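Local atomic coordinates of selenium-binding protein (Sulfolobus tokodaii, PDB entry 2ECE), a protein that is of unknown function but folds as a beta-propeller of the selenium-binding protein family, and so may bind selenium. Residues V30-T35 with V437-A442; E72-G77 with R443-R448; S280-W285 with E295-I300; L244-E249 with I269-S274. All blocks are in the same frame, centred on the assembly; numbering follows the deposited sequence.

Contact 1: residues V30-T35 with V437-A442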
# COMPACT_ATOMS: atom_id res chain seq x y z
N VAL A 30 -5.46 -11.60 -0.69
CA VAL A 30 -4.05 -11.25 -0.59
C VAL A 30 -3.30 -11.41 -1.90
O VAL A 30 -3.35 -12.46 -2.55
CB VAL A 30 -3.36 -12.12 0.49
CG1 VAL A 30 -1.93 -11.64 0.72
CG2 VAL A 30 -4.17 -12.07 1.79
N ALA A 31 -2.60 -10.35 -2.30
CA ALA A 31 -1.82 -10.39 -3.53
C ALA A 31 -0.56 -11.21 -3.23
O ALA A 31 0.23 -10.84 -2.36
CB ALA A 31 -1.43 -8.98 -3.95
N CYS A 32 -0.41 -12.33 -3.93
CA CYS A 32 0.75 -13.21 -3.72
C CYS A 32 1.58 -13.36 -5.00
O CYS A 32 1.04 -13.33 -6.10
CB CYS A 32 0.29 -14.58 -3.25
SG CYS A 32 -0.48 -14.54 -1.61
N LEU A 33 2.89 -13.55 -4.84
CA LEU A 33 3.75 -13.67 -6.00
C LEU A 33 4.88 -14.70 -5.90
O LEU A 33 5.36 -15.01 -4.82
CB LEU A 33 4.37 -12.30 -6.31
CG LEU A 33 5.19 -11.70 -5.15
CD1 LEU A 33 6.26 -10.78 -5.70
CD2 LEU A 33 4.26 -10.94 -4.20
N TYR A 34 5.28 -15.21 -7.06
CA TYR A 34 6.39 -16.15 -7.17
C TYR A 34 7.50 -15.40 -7.90
O TYR A 34 8.62 -15.89 -8.04
CB TYR A 34 5.97 -17.39 -7.96
CG TYR A 34 5.24 -18.42 -7.13
CD1 TYR A 34 5.89 -19.09 -6.08
CD2 TYR A 34 3.90 -18.73 -7.37
CE1 TYR A 34 5.22 -20.04 -5.31
CE2 TYR A 34 3.22 -19.68 -6.60
CZ TYR A 34 3.89 -20.32 -5.57
OH TYR A 34 3.23 -21.26 -4.81
N THR A 35 7.17 -14.20 -8.38
CA THR A 35 8.12 -13.36 -9.08
C THR A 35 9.27 -13.04 -8.13
O THR A 35 9.06 -12.52 -7.03
CB THR A 35 7.47 -12.03 -9.53
OG1 THR A 35 6.34 -12.30 -10.36
CG2 THR A 35 8.46 -11.20 -10.33
N VAL A 437 -0.93 -17.51 8.44
CA VAL A 437 -0.99 -18.06 7.10
C VAL A 437 0.45 -18.09 6.60
O VAL A 437 1.17 -17.08 6.67
CB VAL A 437 -1.82 -17.18 6.15
CG1 VAL A 437 -1.91 -17.84 4.78
CG2 VAL A 437 -3.21 -16.96 6.72
N ASP A 438 0.86 -19.26 6.15
CA ASP A 438 2.19 -19.47 5.60
C ASP A 438 1.92 -19.73 4.12
O ASP A 438 1.23 -20.68 3.76
CB ASP A 438 2.84 -20.67 6.29
CG ASP A 438 3.83 -21.39 5.40
OD1 ASP A 438 4.52 -20.73 4.60
OD2 ASP A 438 3.92 -22.63 5.52
N PHE A 439 2.44 -18.86 3.26
CA PHE A 439 2.20 -18.99 1.83
C PHE A 439 3.20 -19.90 1.10
O PHE A 439 3.27 -19.89 -0.13
CB PHE A 439 2.17 -17.60 1.20
CG PHE A 439 1.00 -16.76 1.66
CD1 PHE A 439 -0.27 -16.97 1.12
CD2 PHE A 439 1.15 -15.80 2.64
CE1 PHE A 439 -1.37 -16.23 1.57
CE2 PHE A 439 0.06 -15.05 3.09
CZ PHE A 439 -1.20 -15.27 2.56
N GLY A 440 3.95 -20.68 1.86
CA GLY A 440 4.92 -21.60 1.26
C GLY A 440 6.10 -20.89 0.62
O GLY A 440 6.85 -20.21 1.31
N GLU A 441 6.26 -21.06 -0.69
CA GLU A 441 7.37 -20.41 -1.39
C GLU A 441 6.91 -19.11 -2.05
O GLU A 441 7.72 -18.37 -2.61
CB GLU A 441 7.95 -21.35 -2.45
CG GLU A 441 8.54 -22.66 -1.91
CD GLU A 441 9.77 -22.44 -1.04
OE1 GLU A 441 10.67 -21.67 -1.44
OE2 GLU A 441 9.85 -23.06 0.04
N ALA A 442 5.61 -18.85 -1.99
CA ALA A 442 5.06 -17.62 -2.58
C ALA A 442 5.23 -16.49 -1.56
O ALA A 442 5.31 -16.75 -0.36
CB ALA A 442 3.58 -17.81 -2.91
O HOH W 1 4.24 -22.71 -2.52
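Two ring contacts carry this junction. Cys32 SG, set beside its own backbone N with chi1 -66°, stands over a face of the Phe439 ring, 4.0 Å from the ring centroid and 28° off its normal, a sulfur-aromatic contact. Val437 CG1 lies over the opposite face of the same ring, so Phe439 is sandwiched. At the far end of this ring Val30 CG1 approaches Phe439 CZ obliquely at 4.1 Å. The second ring is that of Tyr34: the methyl CB of Ala442 sits over its face, 3.9 Å from the centroid and 23° off the normal, as a CH-pi contact. The backbone comes along too, Tyr34 CE1 lying 3.5 Å from Ala442 N.

The polar links are weak or water-mediated. Leu33 O receives a CA-H...O contact from Ala442 CA at 3.5 Å. A water in the plane of the Tyr34 ring lies 2.9 Å from Tyr34 OH and accepts from Glu441 N, tying the hydroxyl to the turn; Arg41 adds a weak bond to that hydroxyl.

The turn itself is shaped locally. Residues Phe439 to Ala442 make a type II' turn, closed by Ala442 N to Phe439 O at 3.2 Å, with Gly440 at positive phi. Asp438 OD1 takes Gly440 N at 2.8 Å from above the carboxylate plane, an Asx turn.

The turn carries the chain from strand 429-438, outer strand of one propeller blade, to strand 443-449, inner strand of the blade holding strand 27-33; beyond strand 27-33 lies strand 44-49, whose Phe44 touches both Cys32 and Ala442, while Met418 of strand 417-423 packs on Phe439.

Contact 2: residues E72-G77 with R443-R448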
# COMPACT_ATOMS: atom_id res chain seq x y z
N GLU A 72 4.20 -9.74 -11.14
CA GLU A 72 4.69 -9.10 -9.92
C GLU A 72 3.50 -8.38 -9.31
O GLU A 72 3.34 -7.17 -9.44
CB GLU A 72 5.85 -8.11 -10.16
CG GLU A 72 6.28 -7.29 -8.89
CD GLU A 72 7.62 -7.71 -8.27
OE1 GLU A 72 8.58 -7.99 -9.02
OE2 GLU A 72 7.73 -7.73 -7.02
N LEU A 73 2.62 -9.17 -8.68
CA LEU A 73 1.45 -8.59 -8.02
C LEU A 73 2.00 -7.78 -6.87
O LEU A 73 3.10 -8.06 -6.36
CB LEU A 73 0.51 -9.68 -7.48
CG LEU A 73 -0.28 -10.47 -8.53
CD1 LEU A 73 -1.50 -11.11 -7.88
CD2 LEU A 73 -0.73 -9.55 -9.65
N HIS A 74 1.31 -6.69 -6.55
CA HIS A 74 1.77 -5.84 -5.46
C HIS A 74 0.58 -5.21 -4.71
O HIS A 74 0.04 -5.77 -3.76
CB HIS A 74 2.60 -4.79 -6.15
CG HIS A 74 3.46 -3.95 -5.26
ND1 HIS A 74 4.75 -4.32 -4.93
CD2 HIS A 74 3.28 -2.71 -4.77
CE1 HIS A 74 5.32 -3.33 -4.26
NE2 HIS A 74 4.45 -2.34 -4.15
N HIS A 75 0.02 -4.19 -5.35
CA HIS A 75 -1.11 -3.44 -4.78
C HIS A 75 -2.31 -3.69 -5.69
O HIS A 75 -2.14 -3.96 -6.88
CB HIS A 75 -0.82 -1.92 -4.75
CG HIS A 75 -0.04 -1.46 -3.55
ND1 HIS A 75 0.72 -2.32 -2.78
CD2 HIS A 75 0.12 -0.23 -3.00
CE1 HIS A 75 1.31 -1.63 -1.81
NE2 HIS A 75 0.96 -0.36 -1.92
N PHE A 76 -3.51 -3.65 -5.12
CA PHE A 76 -4.73 -3.82 -5.89
C PHE A 76 -5.91 -3.17 -5.16
O PHE A 76 -5.78 -2.78 -4.01
CB PHE A 76 -5.03 -5.30 -6.20
CG PHE A 76 -5.37 -6.14 -4.99
CD1 PHE A 76 -4.38 -6.54 -4.10
CD2 PHE A 76 -6.68 -6.55 -4.75
CE1 PHE A 76 -4.68 -7.34 -2.99
CE2 PHE A 76 -7.00 -7.35 -3.64
CZ PHE A 76 -6.00 -7.74 -2.76
N GLY A 77 -7.04 -3.04 -5.84
CA GLY A 77 -8.18 -2.42 -5.20
C GLY A 77 -9.51 -2.80 -5.82
O GLY A 77 -9.56 -3.63 -6.72
N ARG A 443 5.29 -15.25 -2.05
CA ARG A 443 5.45 -14.09 -1.17
C ARG A 443 4.13 -13.32 -1.14
O ARG A 443 3.38 -13.34 -2.11
CB ARG A 443 6.58 -13.19 -1.69
CG ARG A 443 7.93 -13.91 -1.73
CD ARG A 443 9.05 -13.04 -2.28
NE ARG A 443 10.30 -13.79 -2.36
CZ ARG A 443 11.43 -13.32 -2.89
NH1 ARG A 443 11.47 -12.09 -3.38
NH2 ARG A 443 12.51 -14.08 -2.93
N SER A 444 3.85 -12.65 -0.02
CA SER A 444 2.59 -11.92 0.12
C SER A 444 2.75 -10.40 0.17
O SER A 444 3.72 -9.89 0.72
CB SER A 444 1.86 -12.41 1.38
OG SER A 444 2.72 -12.39 2.51
N HIS A 445 1.78 -9.69 -0.41
CA HIS A 445 1.84 -8.24 -0.42
C HIS A 445 0.56 -7.59 0.12
O HIS A 445 0.15 -7.85 1.26
CB HIS A 445 2.15 -7.71 -1.83
CG HIS A 445 2.86 -6.39 -1.84
ND1 HIS A 445 4.23 -6.29 -1.84
CD2 HIS A 445 2.39 -5.13 -1.74
CE1 HIS A 445 4.58 -5.02 -1.75
NE2 HIS A 445 3.48 -4.29 -1.69
N GLN A 446 -0.10 -6.77 -0.68
CA GLN A 446 -1.29 -6.07 -0.18
C GLN A 446 -2.47 -6.96 0.18
O GLN A 446 -2.73 -7.98 -0.45
CB GLN A 446 -1.75 -5.00 -1.17
CG GLN A 446 -2.81 -4.07 -0.56
CD GLN A 446 -2.91 -2.76 -1.29
OE1 GLN A 446 -3.08 -2.72 -2.52
NE2 GLN A 446 -2.80 -1.66 -0.55
N VAL A 447 -3.19 -6.54 1.22
CA VAL A 447 -4.36 -7.25 1.70
C VAL A 447 -5.59 -6.38 1.58
O VAL A 447 -5.56 -5.20 1.92
CB VAL A 447 -4.17 -7.65 3.20
CG1 VAL A 447 -5.45 -8.25 3.76
CG2 VAL A 447 -3.02 -8.64 3.32
N ARG A 448 -6.68 -6.94 1.06
CA ARG A 448 -7.94 -6.21 0.94
C ARG A 448 -8.99 -7.05 1.66
O ARG A 448 -9.22 -8.20 1.32
CB ARG A 448 -8.35 -6.00 -0.52
CG ARG A 448 -8.19 -4.54 -1.00
CD ARG A 448 -6.72 -4.18 -1.22
NE ARG A 448 -6.47 -2.74 -1.33
CZ ARG A 448 -6.42 -1.91 -0.30
NH1 ARG A 448 -6.59 -2.36 0.94
NH2 ARG A 448 -6.18 -0.62 -0.50
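Three hydrogen bonds link the segments in a ladder of alternating donors. Gln446 N gives its hydrogen to His74 O at 3.2 Å, from above the carbonyl plane. Gln446 OE1, at the end of an extended side chain, accepts Phe76 N at 2.8 Å in the amide plane. Phe76 O in turn takes Arg448 NE at 2.8 Å, lying close to the guanidinium plane. The remaining guanidinium nitrogens also have partners: NH1 bonds Val447 O and forms a salt bridge with Asp453, while NH2 reaches Ser455 OG. The segments run nearly parallel, 10° apart end to end, as expected where two blades of a propeller meet near its axis: strand 443-449 belongs to one blade, and segment 72-77 leads into strand 77-78, first of the next. His74 and His445 stack face to face, centroids 3.7 Å apart, with His75 ND1 at the edge of His445. His75 spends its NE2 on Glu255, which would probably bias that ring towards protonation. Arg448 CD lies over the centre of the Phe76 ring, 4.0 Å from its centroid. An alanine at Arg448 would lack the guanidinium and CD, and would probably leave Phe76 O without this donor and the ring less well covered. Phe76 CE1 also meets Gln446 O, in plane with the ring.

Contact 3: residues S280-W285 with E295-I300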
# COMPACT_ATOMS: atom_id res chain seq x y z
N SER A 280 14.32 6.67 9.12
CA SER A 280 13.06 6.76 8.40
C SER A 280 12.31 7.88 9.10
O SER A 280 12.56 8.17 10.27
CB SER A 280 12.25 5.46 8.50
OG SER A 280 12.80 4.44 7.68
N SER A 281 11.40 8.54 8.38
CA SER A 281 10.64 9.61 8.99
C SER A 281 9.24 9.65 8.44
O SER A 281 9.00 9.29 7.29
CB SER A 281 11.34 10.96 8.78
OG SER A 281 11.65 11.19 7.42
N ILE A 282 8.30 10.07 9.29
CA ILE A 282 6.91 10.20 8.89
C ILE A 282 6.63 11.69 8.83
O ILE A 282 7.00 12.44 9.74
CB ILE A 282 5.97 9.54 9.91
CG1 ILE A 282 6.28 8.05 10.00
CG2 ILE A 282 4.52 9.77 9.50
CD1 ILE A 282 6.29 7.32 8.66
N TRP A 283 5.98 12.13 7.76
CA TRP A 283 5.68 13.53 7.59
C TRP A 283 4.19 13.79 7.52
O TRP A 283 3.44 13.02 6.93
CB TRP A 283 6.35 14.05 6.32
CG TRP A 283 7.85 14.07 6.38
CD1 TRP A 283 8.69 13.00 6.46
CD2 TRP A 283 8.68 15.24 6.38
NE1 TRP A 283 10.00 13.42 6.49
CE2 TRP A 283 10.02 14.79 6.44
CE3 TRP A 283 8.43 16.61 6.32
CZ2 TRP A 283 11.11 15.68 6.46
CZ3 TRP A 283 9.51 17.50 6.34
CH2 TRP A 283 10.83 17.02 6.40
N LEU A 284 3.77 14.89 8.15
CA LEU A 284 2.38 15.30 8.16
C LEU A 284 2.21 16.44 7.17
O LEU A 284 2.82 17.49 7.32
CB LEU A 284 1.98 15.78 9.56
CG LEU A 284 0.59 16.40 9.75
CD1 LEU A 284 -0.47 15.34 9.54
CD2 LEU A 284 0.47 17.00 11.16
N TRP A 285 1.40 16.22 6.13
CA TRP A 285 1.14 17.29 5.17
C TRP A 285 -0.23 17.83 5.56
O TRP A 285 -1.13 17.06 5.91
CB TRP A 285 1.13 16.75 3.73
CG TRP A 285 0.42 15.44 3.49
CD1 TRP A 285 0.94 14.18 3.62
CD2 TRP A 285 -0.93 15.27 3.04
NE1 TRP A 285 0.01 13.24 3.27
CE2 TRP A 285 -1.15 13.88 2.91
CE3 TRP A 285 -1.97 16.15 2.74
CZ2 TRP A 285 -2.37 13.35 2.48
CZ3 TRP A 285 -3.19 15.63 2.31
CH2 TRP A 285 -3.38 14.23 2.18
N GLU A 295 5.42 18.77 7.69
CA GLU A 295 6.35 18.74 8.80
C GLU A 295 6.68 17.32 9.24
O GLU A 295 5.82 16.44 9.21
CB GLU A 295 5.76 19.51 9.99
CG GLU A 295 5.95 21.01 9.93
CD GLU A 295 5.06 21.74 10.91
OE1 GLU A 295 4.74 21.17 11.97
OE2 GLU A 295 4.68 22.90 10.61
N LYS A 296 7.93 17.11 9.66
CA LYS A 296 8.35 15.80 10.12
C LYS A 296 7.79 15.61 11.53
O LYS A 296 8.05 16.43 12.41
CB LYS A 296 9.88 15.70 10.13
CG LYS A 296 10.41 14.34 10.59
CD LYS A 296 11.88 14.14 10.21
CE LYS A 296 12.81 15.15 10.86
NZ LYS A 296 14.24 14.87 10.54
N VAL A 297 7.03 14.54 11.74
CA VAL A 297 6.44 14.30 13.05
C VAL A 297 6.96 13.05 13.75
O VAL A 297 6.77 12.89 14.96
CB VAL A 297 4.90 14.24 12.96
CG1 VAL A 297 4.37 15.61 12.56
CG2 VAL A 297 4.47 13.19 11.94
N ILE A 298 7.60 12.17 13.00
CA ILE A 298 8.16 10.94 13.56
C ILE A 298 9.49 10.64 12.87
O ILE A 298 9.59 10.74 11.65
CB ILE A 298 7.25 9.71 13.34
CG1 ILE A 298 5.92 9.88 14.06
CG2 ILE A 298 7.95 8.46 13.85
CD1 ILE A 298 4.92 8.78 13.74
N GLU A 299 10.49 10.26 13.65
CA GLU A 299 11.79 9.92 13.08
C GLU A 299 12.29 8.70 13.83
O GLU A 299 12.34 8.70 15.06
CB GLU A 299 12.79 11.07 13.22
CG GLU A 299 14.11 10.81 12.49
CD GLU A 299 15.11 11.95 12.61
OE1 GLU A 299 14.72 13.12 12.39
OE2 GLU A 299 16.28 11.69 12.92
N ILE A 300 12.64 7.66 13.08
CA ILE A 300 13.13 6.43 13.68
C ILE A 300 14.56 6.20 13.21
O ILE A 300 14.83 6.13 12.02
CB ILE A 300 12.25 5.22 13.26
CG1 ILE A 300 10.81 5.46 13.73
CG2 ILE A 300 12.81 3.94 13.87
CD1 ILE A 300 9.83 4.40 13.26
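Ile282 and Ile298 run alongside each other from neighbouring strands, their CB atoms 3.7 Å apart at the apolar centre. Leu284 CB extends this patch to Val297 CG1 at 3.8 Å. Leu335 of strand 334-339, in the adjoining sheet, touches both Ile282 and Ile298. Outside the patch the backbone shows one irregularity: Ile282 O accepts Val297 N at 2.9 Å, nearly along the C=O axis, and Ile298 N more weakly at 3.3 Å, so two residues face one. To either side, Ser280 with Ile300 and Leu284 with Glu295 are regular hydrogen-bonded antiparallel pairs.

On the other face Lys296 CB sits over the six-membered ring of Trp283, 3.8 Å from its centroid and only 9° off the normal. The indole is fixed in rotation by NE1, which donates to Ser281 OG at 2.9 Å in the ring plane, the hydroxyl having turned between the backbone N and carbonyl carbon. Beyond the ring the lysine chain bends at chi3 past Ser281 CB, and NZ ends in a salt bridge with Glu299 OE1 at 2.6 Å, at the solvent-exposed edge. The one-residue shift identifies a classic beta bulge in a hairpin, here formed by strands 280-288 and 291-304 of one propeller blade.

Contact 4: residues L244-E249 with I269-S274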
# COMPACT_ATOMS: atom_id res chain seq x y z
N LEU A 244 6.02 19.85 -2.27
CA LEU A 244 6.85 20.12 -1.11
C LEU A 244 7.90 19.03 -1.03
O LEU A 244 7.64 17.87 -1.37
CB LEU A 244 6.00 20.12 0.17
CG LEU A 244 5.02 21.27 0.38
CD1 LEU A 244 4.12 20.95 1.58
CD2 LEU A 244 5.79 22.56 0.61
N THR A 245 9.10 19.40 -0.59
CA THR A 245 10.18 18.44 -0.45
C THR A 245 10.21 18.00 1.01
O THR A 245 10.21 18.83 1.91
CB THR A 245 11.51 19.09 -0.86
OG1 THR A 245 11.48 19.36 -2.26
CG2 THR A 245 12.68 18.17 -0.56
N LEU A 246 10.20 16.69 1.23
CA LEU A 246 10.19 16.14 2.58
C LEU A 246 11.59 15.84 3.12
O LEU A 246 11.93 14.69 3.41
CB LEU A 246 9.34 14.87 2.60
CG LEU A 246 7.97 15.10 1.95
CD1 LEU A 246 7.18 13.81 1.86
CD2 LEU A 246 7.20 16.16 2.74
N GLY A 247 12.40 16.89 3.25
CA GLY A 247 13.75 16.74 3.74
C GLY A 247 14.72 16.57 2.58
O GLY A 247 14.67 15.55 1.88
N GLU A 248 15.60 17.55 2.38
CA GLU A 248 16.57 17.48 1.28
C GLU A 248 17.35 16.17 1.27
O GLU A 248 17.70 15.67 0.21
CB GLU A 248 17.59 18.63 1.38
CG GLU A 248 17.21 19.95 0.73
CD GLU A 248 18.31 20.99 0.88
OE1 GLU A 248 19.03 20.93 1.91
OE2 GLU A 248 18.46 21.87 0.01
N GLU A 249 17.61 15.63 2.46
CA GLU A 249 18.39 14.40 2.56
C GLU A 249 17.61 13.09 2.55
O GLU A 249 18.21 12.01 2.57
CB GLU A 249 19.27 14.44 3.82
CG GLU A 249 18.55 14.00 5.09
CD GLU A 249 17.63 15.06 5.67
OE1 GLU A 249 17.25 16.01 4.95
OE2 GLU A 249 17.27 14.94 6.86
N ILE A 269 2.72 10.57 5.29
CA ILE A 269 3.53 9.92 4.26
C ILE A 269 4.85 9.51 4.89
O ILE A 269 5.38 10.21 5.76
CB ILE A 269 3.81 10.83 3.04
CG1 ILE A 269 4.55 10.02 1.97
CG2 ILE A 269 4.66 12.02 3.44
CD1 ILE A 269 4.76 10.75 0.65
N ASN A 270 5.36 8.37 4.47
CA ASN A 270 6.62 7.87 4.98
C ASN A 270 7.78 8.11 4.01
O ASN A 270 7.64 7.96 2.79
CB ASN A 270 6.51 6.37 5.28
CG ASN A 270 6.13 5.54 4.05
OD1 ASN A 270 5.15 5.83 3.37
ND2 ASN A 270 6.90 4.49 3.78
N MET A 271 8.91 8.54 4.57
CA MET A 271 10.13 8.75 3.81
C MET A 271 10.95 7.57 4.30
O MET A 271 11.29 7.50 5.49
CB MET A 271 10.82 10.06 4.19
CG MET A 271 10.18 11.30 3.60
SD MET A 271 9.82 11.16 1.82
CE MET A 271 11.45 10.94 1.13
N VAL A 272 11.26 6.64 3.41
CA VAL A 272 11.98 5.42 3.78
C VAL A 272 13.39 5.55 4.35
O VAL A 272 13.70 4.94 5.37
CB VAL A 272 12.03 4.43 2.59
CG1 VAL A 272 12.75 3.15 3.02
CG2 VAL A 272 10.62 4.10 2.13
N VAL A 273 14.25 6.33 3.71
CA VAL A 273 15.62 6.42 4.19
C VAL A 273 16.29 7.78 4.04
O VAL A 273 16.13 8.47 3.03
CB VAL A 273 16.48 5.34 3.50
CG1 VAL A 273 16.38 5.48 2.00
CG2 VAL A 273 17.93 5.43 3.96
N SER A 274 17.05 8.16 5.06
CA SER A 274 17.78 9.41 5.06
C SER A 274 19.19 9.15 4.57
O SER A 274 19.83 8.20 5.00
CB SER A 274 17.84 10.00 6.47
OG SER A 274 18.88 10.96 6.57
O HOH W 2 18.04 12.92 8.24
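Leu246 CD1 presses against Ile269 CG2 at 3.5 Å, tighter than usual for two carbons. The same methyl lies 3.7 Å from Met271 SD, so one methyl touches both side chains, which meet it from directions roughly at a right angle. Behind it, Leu246 CB meets Met271 CG at 3.8 Å. In Met271, CG lies beside the backbone N and the bend at chi2 (-47°) puts SD against Leu246; the chi3 bend places only CE. An alanine at Met271 would lack CG, SD and CE, and Leu246 would probably lose the sulfur side of its packing.

Topologically, strand 239-245 is the outermost of one four-stranded propeller blade, and residues 246-249 are the connector that carries the chain to strand 250-258 at the start of the next. Strand 266-274 is the second strand of that next blade, so the contact seats an interblade connector against it. Trp283 of the third strand touches both Leu246 and Met271, and Ile230 of the preceding blade also packs on Leu246. Gly247 permits the turn of the connector: at its backbone angles (phi 93°) a CB would collide with the carbonyl O of Leu246.

At the far end the link is polar and runs through water. The water donates to Glu249 OE2 at 2.6 Å and sits 2.7 Å from Ser274 OG, bridging carboxylate and hydroxyl. Glu249 CG, set between its backbone N and carbonyl carbon, also approaches Ser274 OG at 3.4 Å. That hydroxyl has a stronger partner outside, the backbone N of Lys276, and Glu249 is joined to Leu275 through the backbone.

In the fold
The seven sheets of this chain form a propeller, and the contacts fall in two groups. Contacts 1 and 2, with centres 10 Å apart, both reach the sheet of strands 27-33 and 443-449, where the C-terminal strand completes a blade begun by the N-terminal ones: the ring is closed there. Their segments alternate along the chain. Contacts 3 and 4, centres 8 Å apart, share the sheet containing strands 266-274 and 280-288, contact 4 closing before contact 3 opens. Both fall, in sequence, between the segments of contact 1. They lie across the chain's centre from contact 1, at 30 to 31 Å between centres, so closure and blade packing are separate in space.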